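Local coordinates for protein terminal uridylyltransferase 1 (Trypanosoma brucei, PDB 5HZD) that adds uridines from UTP to the 3' ends of guide RNAs, ribosomal RNAs and some mRNAs during mitochondrial RNA editing, at residues V128-V131 with D132-E135. Sequence-based numbering, arbitrary orientation. Where two conformers were deposited one is given.
Sequences VVDV and DAME
D130 N-caps the short helix 131-135: its OD1 accepts from A133 N at 3.0 Å with an N-H...O angle of 164°. The bond is nearly straight, yet the amide meets OD1 from above the carboxylate plane, 68° out of it. The carboxylate reaches the helix end because D130 CG stands anti to the backbone N (chi1 174°), which also lays D130 CG against A133 CB at 3.5 Å. A water donates to D130 OD1 at 2.7 Å and accepts from D132 N at 2.9 Å, so the amides of both D132 and A133 are satisfied at the first turn. The next two amides have backbone acceptors: M134 N bonds D130 O and E135 N bonds V131 O, both at 2.9 Å. The other oxygen of the cap, OD2, is engaged by H101 NE2, while D132 OD2 forms a salt bridge with K103. The side chain of V129 is about 5 Å from that of I294, a UTP-binding residue, which places the turn beside the nucleotide site. D130 lies where strand 124-129 of the palm's mixed sheet gives way to helix 131-135, with V129 and V131 both packed on F107 of the adjoining antiparallel strand 105-109.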
loop_
_atom_site.group_PDB
_atom_site.type_symbol
_atom_site.label_atom_id
_atom_site.label_comp_id
_atom_site.label_asym_id
_atom_site.label_seq_id
_atom_site.Cartn_x
_atom_site.Cartn_y
_atom_site.Cartn_z
ATOM N N VAL A 128 -4.656 12.118 6.425
ATOM C CA VAL A 128 -5.516 13.111 7.089
ATOM C C VAL A 128 -5.228 14.463 6.449
ATOM O O VAL A 128 -4.127 14.986 6.582
ATOM C CB VAL A 128 -5.156 13.163 8.597
ATOM C CG1 VAL A 128 -5.949 14.282 9.321
ATOM C CG2 VAL A 128 -5.420 11.780 9.247
ATOM N N VAL A 129 -6.213 15.042 5.758
ATOM C CA VAL A 129 -5.996 16.224 4.939
ATOM C C VAL A 129 -7.189 17.166 5.055
ATOM O O VAL A 129 -8.358 16.723 4.974
ATOM C CB VAL A 129 -5.865 15.847 3.430
ATOM C CG1 VAL A 129 -5.624 17.111 2.574
ATOM C CG2 VAL A 129 -4.726 14.831 3.239
ATOM N N ASP A 130 -6.878 18.452 5.225
ATOM C CA ASP A 130 -7.828 19.555 5.106
ATOM C C ASP A 130 -7.674 20.053 3.680
ATOM O O ASP A 130 -6.675 20.715 3.342
ATOM C CB ASP A 130 -7.438 20.648 6.121
ATOM C CG ASP A 130 -8.260 21.939 6.001
ATOM O OD1 ASP A 130 -8.924 22.198 4.968
ATOM O OD2 ASP A 130 -8.188 22.772 6.945
ATOM N N VAL A 131 -8.676 19.743 2.866
ATOM C CA VAL A 131 -8.620 20.016 1.426
ATOM C C VAL A 131 -8.572 21.513 1.120
ATOM O O VAL A 131 -7.765 21.929 0.276
ATOM C CB VAL A 131 -9.763 19.319 0.707
ATOM C CG1 VAL A 131 -9.840 19.752 -0.780
ATOM C CG2 VAL A 131 -9.566 17.810 0.808
ATOM N N ASP A 132 -9.391 22.318 1.799
ATOM C CA ASP A 132 -9.329 23.774 1.665
ATOM C C ASP A 132 -7.905 24.266 1.914
ATOM O O ASP A 132 -7.368 25.069 1.139
ATOM C CB ASP A 132 -10.255 24.461 2.677
ATOM C CG ASP A 132 -11.708 24.388 2.291
ATOM O OD1 ASP A 132 -11.999 23.931 1.165
ATOM O OD2 ASP A 132 -12.565 24.817 3.108
ATOM N N ALA A 133 -7.293 23.785 2.997
ATOM C CA ALA A 133 -5.951 24.247 3.348
ATOM C C ALA A 133 -4.934 23.808 2.307
ATOM O O ALA A 133 -4.056 24.600 1.931
ATOM C CB ALA A 133 -5.539 23.743 4.726
ATOM N N MET A 134 -5.065 22.576 1.824
ATOM C CA MET A 134 -4.169 22.069 0.795
ATOM C C MET A 134 -4.245 22.969 -0.435
ATOM O O MET A 134 -3.225 23.306 -1.039
ATOM C CB MET A 134 -4.548 20.642 0.415
ATOM C CG MET A 134 -3.840 20.127 -0.820
ATOM S SD MET A 134 -4.153 18.375 -0.977
ATOM C CE MET A 134 -3.607 18.019 -2.654
ATOM N N GLU A 135 -5.461 23.383 -0.792
ATOM C CA GLU A 135 -5.641 24.253 -1.956
ATOM C C GLU A 135 -4.977 25.625 -1.784
ATOM O O GLU A 135 -4.504 26.215 -2.771
ATOM C CB GLU A 135 -7.120 24.373 -2.322
ATOM C CG GLU A 135 -7.702 23.027 -2.831
ATOM C CD GLU A 135 -7.144 22.632 -4.185
ATOM O OE1 GLU A 135 -7.282 23.440 -5.131
ATOM O OE2 GLU A 135 -6.567 21.530 -4.309
HETATM O O HOH W 1 -11.340 21.591 3.826
#